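Local coordinates for uncharacterized protein (Yersinia pestis, PDB 4RGI), which is of unknown function but folds as a small single-chain KTSC domain, in which two helices pack on an antiparallel sheet, at residues G56-D60 with G61-G65; G18-D22 with N23-E27; P42-A45 with H46-F49. All blocks are in the same frame, centred on the assembly; numbering follows the deposited sequence. Where two conformers were deposited one is given.

Contact 1: residues G56-D60 with G61-G65; sequences GRFFD and GVIKG. With SO4 (sulfate ion), chain B.
Phe58 and Phe59 meet Val62, Ile63 and Lys64 across the last turn of helix 55-63 and the loop that follows. The tight part is apolar. Val62 CG2 sits over the centre of the Phe58 ring, 3.8 Å from its centroid, while Val62 CG1 reaches Phe58 CZ at 3.7 Å. Ile63 CB packs against Phe59 CD1, and the two side chains cross at about a right angle. Phe59 also meets Phe30 edge-to-face. Further out, Lys64 CB lies over one face of the Phe59 ring, offset toward the rim.

The backbone widens here into a pi-type turn. Phe59 O accepts from Lys64 N at 2.9 Å, nearly straight, and also from Ile63 N at 3.2 Å, from above the carbonyl plane. A water joins Asp60 O to Lys64 O.

At the N-terminal end of the segment, the buried Gly56 N donates to sulfate O3 at 2.9 Å. Ser11, Ser12 and Ser54 also bind this ion.

The solvent side is polar. The Lys64 chain bends at chi3 (-78°), which brings CE to Phe59 CE2 and NZ to Asp60 OD1 at 2.8 Å. This is a salt bridge in which NZ meets OD1 from above the carboxylate plane. With Lys64 on OD1 and Arg13 on OD2, Asp60 is probably held ionised.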
# COMPACT_ATOMS: atom_id res chain seq x y z
N GLY A 56 1.23 1.07 9.58
CA GLY A 56 1.01 2.50 9.67
C GLY A 56 2.29 3.33 9.65
O GLY A 56 2.39 4.32 8.92
N ARG A 57 3.27 2.92 10.44
CA ARG A 57 4.53 3.65 10.50
C ARG A 57 5.25 3.60 9.18
O ARG A 57 5.82 4.60 8.73
CB ARG A 57 5.44 3.08 11.60
CG ARG A 57 6.80 3.80 11.65
CD ARG A 57 7.74 3.23 12.73
NE ARG A 57 9.11 3.71 12.56
CZ ARG A 57 9.58 4.81 13.14
NH1 ARG A 57 8.81 5.53 13.94
NH2 ARG A 57 10.84 5.18 12.92
N PHE A 58 5.23 2.43 8.56
CA PHE A 58 5.90 2.27 7.27
C PHE A 58 5.18 3.10 6.22
O PHE A 58 5.82 3.78 5.43
CB PHE A 58 5.96 0.81 6.83
CG PHE A 58 6.77 0.59 5.58
CD1 PHE A 58 6.20 0.76 4.33
CD2 PHE A 58 8.09 0.24 5.66
CE1 PHE A 58 6.93 0.58 3.18
CE2 PHE A 58 8.84 0.05 4.52
CZ PHE A 58 8.26 0.22 3.28
N PHE A 59 3.85 3.06 6.21
CA PHE A 59 3.12 3.90 5.27
C PHE A 59 3.50 5.36 5.47
O PHE A 59 3.80 6.08 4.51
CB PHE A 59 1.62 3.73 5.43
CG PHE A 59 0.83 4.73 4.65
CD1 PHE A 59 0.81 4.68 3.27
CD2 PHE A 59 0.14 5.73 5.28
CE1 PHE A 59 0.08 5.60 2.54
CE2 PHE A 59 -0.60 6.66 4.56
CZ PHE A 59 -0.62 6.60 3.19
N ASP A 60 3.50 5.82 6.71
CA ASP A 60 3.81 7.23 6.98
C ASP A 60 5.22 7.62 6.57
O ASP A 60 5.44 8.73 6.07
CB ASP A 60 3.62 7.55 8.47
CG ASP A 60 2.16 7.69 8.86
OD1 ASP A 60 1.34 7.96 7.97
OD2 ASP A 60 1.84 7.54 10.06
N GLY A 61 6.17 6.72 6.75
CA GLY A 61 7.57 7.07 6.54
C GLY A 61 8.09 6.86 5.13
O GLY A 61 9.05 7.53 4.71
N VAL A 62 7.47 5.94 4.39
CA VAL A 62 8.04 5.51 3.12
C VAL A 62 7.14 5.75 1.92
O VAL A 62 7.62 6.00 0.82
CB VAL A 62 8.41 4.02 3.19
CG1 VAL A 62 9.06 3.55 1.91
CG2 VAL A 62 9.32 3.77 4.37
N ILE A 63 5.83 5.67 2.13
CA ILE A 63 4.90 5.71 1.00
C ILE A 63 4.18 7.05 0.90
O ILE A 63 4.13 7.66 -0.18
CB ILE A 63 3.83 4.59 1.10
CG1 ILE A 63 4.48 3.21 1.25
CG2 ILE A 63 2.89 4.63 -0.11
CD1 ILE A 63 5.36 2.85 0.09
N LYS A 64 3.62 7.51 2.01
CA LYS A 64 2.73 8.66 2.01
C LYS A 64 3.43 9.87 1.42
O LYS A 64 4.50 10.25 1.87
CB LYS A 64 2.24 8.98 3.44
CG LYS A 64 1.26 10.14 3.51
CD LYS A 64 1.22 10.75 4.90
CE LYS A 64 0.40 9.90 5.82
NZ LYS A 64 0.30 10.49 7.19
N GLY A 65 2.85 10.43 0.37
CA GLY A 65 3.38 11.64 -0.24
C GLY A 65 4.65 11.46 -1.02
O GLY A 65 5.22 12.44 -1.50
S SO4 B . -0.59 0.18 12.94
O1 SO4 B . -1.25 1.45 12.71
O2 SO4 B . -1.51 -0.68 13.67
O3 SO4 B . -0.27 -0.40 11.63
O4 SO4 B . 0.64 0.38 13.72
O HOH W 1 6.42 9.23 3.52

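Contact 2: residues G18-D22 with N23-E27; sequences GYDPD and NRMLE
Tyr19 packs against Arg24, Met25 and Leu26 across a beta hairpin, whose tight turn carries a G1 beta bulge: Arg24 and Met25 both face Asp20. Strands 18-20 and 25-27 run antiparallel, their axes at 163°.

In the first shell, the Tyr19 ring lies alongside the opposite backbone, with Leu26 CA at its edge. Tyr19 CD1 lies 3.2 Å from Met25 O. Tyr19 CG is anti to the backbone N (chi1 -177°), which carries the hydroxyl past Arg24 CA. Leu26 CD1 touches Tyr19 CD1 on the same face of the sheet.

The backbone holds this register. Gly18 and Glu27 form a hydrogen-bonded pair, with Gly18 N giving to Glu27 O and Glu27 N giving to Gly18 O. Asp20 and Met25 form the next such pair, and Asp20 N donates to Met25 O at 2.8 Å. Tyr19 and Leu26 are the non-hydrogen-bonded pair between them.

An Asx turn helps to fix the loop: Asp20 OD1 accepts from Asp22 N at 3.2 Å, with the donor above the carboxylate plane. Asn23 crosses the same carboxylate obliquely, the two planes 56° apart. Arg24 has positive phi, as is usual at this position of a G1 bulge.

An outer shell sets the ends of the side chains. Tyr19 OH is hydrogen-bonded to Val41 O, and the Tyr19 ring stacks on His46 of helix 43-51. Glu27 OE2 forms a salt bridge with Arg6, and OE1 a hydrogen bond with Gln37.

Arg24 returns to the turn itself. Its CD comes within 3.1 Å of Pro21 O, and its NH1 makes a weak bond to Asp22 O at 2.9 Å, in the guanidinium plane.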
# COMPACT_ATOMS: atom_id res chain seq x y z
N GLY A 18 -2.17 -4.62 -1.74
CA GLY A 18 -1.86 -5.41 -2.93
C GLY A 18 -0.76 -4.77 -3.75
O GLY A 18 -0.50 -3.58 -3.62
N TYR A 19 -0.09 -5.56 -4.58
CA TYR A 19 0.96 -5.03 -5.43
C TYR A 19 0.94 -5.72 -6.79
O TYR A 19 0.81 -6.94 -6.89
CB TYR A 19 2.32 -5.19 -4.76
CG TYR A 19 3.46 -4.58 -5.55
CD1 TYR A 19 3.63 -3.20 -5.62
CD2 TYR A 19 4.36 -5.38 -6.23
CE1 TYR A 19 4.68 -2.64 -6.36
CE2 TYR A 19 5.42 -4.83 -6.96
CZ TYR A 19 5.56 -3.46 -7.03
OH TYR A 19 6.61 -2.93 -7.76
N ASP A 20 1.04 -4.89 -7.83
CA ASP A 20 1.07 -5.36 -9.22
C ASP A 20 2.48 -5.12 -9.75
O ASP A 20 2.84 -4.00 -10.07
CB ASP A 20 0.02 -4.59 -10.03
CG ASP A 20 -0.05 -5.02 -11.49
OD1 ASP A 20 0.76 -5.85 -11.94
OD2 ASP A 20 -0.93 -4.48 -12.18
N PRO A 21 3.29 -6.18 -9.81
CA PRO A 21 4.70 -6.01 -10.19
C PRO A 21 4.86 -5.51 -11.62
O PRO A 21 5.85 -4.86 -11.92
CB PRO A 21 5.28 -7.41 -10.02
CG PRO A 21 4.12 -8.31 -10.20
CD PRO A 21 2.95 -7.60 -9.61
N ASP A 22 3.89 -5.80 -12.48
CA ASP A 22 3.97 -5.39 -13.88
C ASP A 22 3.83 -3.88 -14.05
O ASP A 22 4.63 -3.26 -14.75
CB ASP A 22 2.91 -6.12 -14.70
CG ASP A 22 3.11 -7.62 -14.71
OD1 ASP A 22 4.27 -8.07 -14.56
OD2 ASP A 22 2.11 -8.35 -14.87
N ASN A 23 2.84 -3.29 -13.40
CA ASN A 23 2.59 -1.86 -13.50
C ASN A 23 3.28 -1.07 -12.40
O ASN A 23 3.16 0.15 -12.34
CB ASN A 23 1.09 -1.58 -13.47
CG ASN A 23 0.30 -2.47 -14.42
OD1 ASN A 23 0.84 -2.97 -15.40
ND2 ASN A 23 -0.98 -2.68 -14.12
N ARG A 24 4.00 -1.78 -11.53
CA ARG A 24 4.64 -1.18 -10.36
C ARG A 24 3.65 -0.36 -9.54
O ARG A 24 3.93 0.77 -9.14
CB ARG A 24 5.82 -0.31 -10.76
CG ARG A 24 6.72 -0.91 -11.83
CD ARG A 24 7.42 -2.19 -11.43
NE ARG A 24 8.60 -2.44 -12.27
CZ ARG A 24 8.57 -2.82 -13.55
NH1 ARG A 24 7.41 -3.00 -14.17
NH2 ARG A 24 9.70 -3.01 -14.21
N MSE A 25 2.50 -0.97 -9.29
CA MSE A 25 1.41 -0.28 -8.62
C MSE A 25 1.08 -0.91 -7.28
O MSE A 25 1.00 -2.13 -7.17
CB MSE A 25 0.18 -0.28 -9.52
CG MSE A 25 -1.01 0.49 -9.00
SE MSE A 25 -2.25 0.71 -10.47
CE MSE A 25 -2.97 -1.11 -10.53
N LEU A 26 0.94 -0.07 -6.25
CA LEU A 26 0.66 -0.52 -4.90
C LEU A 26 -0.76 -0.11 -4.54
O LEU A 26 -1.12 1.03 -4.75
CB LEU A 26 1.64 0.11 -3.92
CG LEU A 26 1.47 -0.21 -2.44
CD1 LEU A 26 1.97 -1.61 -2.14
CD2 LEU A 26 2.25 0.80 -1.68
N GLU A 27 -1.57 -1.03 -4.01
CA GLU A 27 -2.94 -0.68 -3.66
C GLU A 27 -3.13 -0.85 -2.17
O GLU A 27 -2.82 -1.90 -1.61
CB GLU A 27 -3.93 -1.54 -4.45
CG GLU A 27 -5.36 -1.03 -4.42
CD GLU A 27 -6.24 -1.76 -5.43
OE1 GLU A 27 -6.22 -1.39 -6.63
OE2 GLU A 27 -6.92 -2.72 -5.03

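Contact 3: residues P42-A45 with H46-F49; sequences PERA and HQNF
Two torsions bring Arg44 and Asn48 together. Arg44 bends at chi2 (56°), which folds its chain toward the next turn of helix 43-51. With CG beside the backbone N (chi1 -70°), the Asn48 amide points back to Arg44. Asn48 OD1 then lies over the centre of one guanidinium face, 3.3 Å from Arg44 CZ. The two planes are 68° apart. This is an oxygen set against a flat cation, not a hydrogen bond: Arg44 NE is 3.5 Å from Asn48 OD1 at a poor angle. The contact is probably favourable by charge.

Gln47 comes to the edge of the same group. Its OE1 is in the guanidinium plane, 3.5 Å from Arg44 NH1. Its amide plane stands nearly upright to the guanidinium. The other atom of that amide, Gln47 NE2, is 3.9 Å from Glu43 OE2, a loose approach.

Beneath these side chains runs the first turn of the helix. Pro42 is the N-cap residue, and the bond from His46 N to Pro42 O is weak at 3.4 Å. The later bonds are firmer: Gln47 N to Glu43 O is 3.0 Å, and Phe49 N to Ala45 O is 2.9 Å. Arg44, Gln47 and Glu43 are on the exposed side.

His46 and Phe49 face the rest of the fold. His46 packs on Ile17 and Leu26 of the sheet. Phe49 is buried between the sheet, where it touches Ile14 and Ile28, and helix 55-63, where it touches Phe59.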
# COMPACT_ATOMS: atom_id res chain seq x y z
N PRO A 42 8.48 0.60 -6.33
CA PRO A 42 9.37 -0.53 -6.59
C PRO A 42 9.01 -1.75 -5.76
O PRO A 42 8.48 -1.64 -4.67
CB PRO A 42 10.75 0.00 -6.20
CG PRO A 42 10.48 1.06 -5.22
CD PRO A 42 9.18 1.69 -5.63
N GLU A 43 9.30 -2.93 -6.30
CA GLU A 43 8.92 -4.16 -5.62
C GLU A 43 9.56 -4.27 -4.24
O GLU A 43 8.93 -4.77 -3.31
CB GLU A 43 9.28 -5.37 -6.48
CG GLU A 43 8.87 -6.70 -5.88
CD GLU A 43 9.12 -7.88 -6.81
OE1 GLU A 43 9.48 -7.64 -7.99
OE2 GLU A 43 8.95 -9.03 -6.37
N ARG A 44 10.79 -3.79 -4.08
CA ARG A 44 11.44 -3.85 -2.78
C ARG A 44 10.65 -3.10 -1.72
O ARG A 44 10.60 -3.52 -0.57
CB ARG A 44 12.86 -3.30 -2.87
CG ARG A 44 13.64 -3.32 -1.56
CD ARG A 44 13.71 -4.73 -0.95
NE ARG A 44 14.57 -4.76 0.23
CZ ARG A 44 14.71 -5.83 1.02
NH1 ARG A 44 14.06 -6.94 0.76
NH2 ARG A 44 15.51 -5.77 2.07
N ALA A 45 10.02 -1.99 -2.11
CA ALA A 45 9.21 -1.20 -1.19
C ALA A 45 8.04 -2.01 -0.71
O ALA A 45 7.68 -1.96 0.46
CB ALA A 45 8.71 0.08 -1.86
N HIS A 46 7.43 -2.75 -1.62
CA HIS A 46 6.28 -3.53 -1.26
C HIS A 46 6.69 -4.64 -0.30
O HIS A 46 6.01 -4.89 0.67
CB HIS A 46 5.60 -4.12 -2.48
CG HIS A 46 4.57 -5.14 -2.15
ND1 HIS A 46 4.68 -6.46 -2.50
CD2 HIS A 46 3.40 -5.03 -1.46
CE1 HIS A 46 3.62 -7.12 -2.07
NE2 HIS A 46 2.84 -6.28 -1.42
N GLN A 47 7.81 -5.30 -0.58
CA GLN A 47 8.29 -6.35 0.31
C GLN A 47 8.56 -5.82 1.71
O GLN A 47 8.13 -6.41 2.69
CB GLN A 47 9.55 -7.00 -0.26
CG GLN A 47 9.32 -7.84 -1.50
CD GLN A 47 10.63 -8.34 -2.05
OE1 GLN A 47 11.69 -7.82 -1.71
NE2 GLN A 47 10.58 -9.36 -2.89
N ASN A 48 9.24 -4.68 1.81
CA ASN A 48 9.49 -4.07 3.12
C ASN A 48 8.22 -3.64 3.85
O ASN A 48 8.15 -3.68 5.07
CB ASN A 48 10.41 -2.86 2.98
CG ASN A 48 11.83 -3.25 2.62
OD1 ASN A 48 12.23 -4.41 2.75
ND2 ASN A 48 12.60 -2.26 2.17
N PHE A 49 7.23 -3.19 3.09
CA PHE A 49 5.91 -2.83 3.62
C PHE A 49 5.30 -4.04 4.29
O PHE A 49 4.81 -3.96 5.41
CB PHE A 49 5.01 -2.36 2.48
CG PHE A 49 3.81 -1.51 2.91
CD1 PHE A 49 3.55 -1.20 4.24
CD2 PHE A 49 2.96 -1.01 1.94
CE1 PHE A 49 2.45 -0.40 4.58
CE2 PHE A 49 1.85 -0.21 2.27
CZ PHE A 49 1.59 0.08 3.60

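The three contacts follow one another along the chain in the order 2, 3, 1, and each touches the other two. Contacts 2 and 3 are closest, with centres about 10 Å apart. There Tyr19 CB lies 3.4 Å from His46 CG, and Tyr19 OH is 3.1 Å from Glu43 N. Contacts 3 and 1 have centres about 12 Å apart and join the two helices: Phe58 CD1 is 3.3 Å from Phe49 CD1. The centres of contacts 1 and 2 are about 16 Å apart, on opposite sides of the chain centre, yet Ile63 CD1 reaches Leu26 CD2 at 4.1 Å. The function is unknown and no active site is assigned. The sulfate at contact 1 probably comes from the crystallisation liquor.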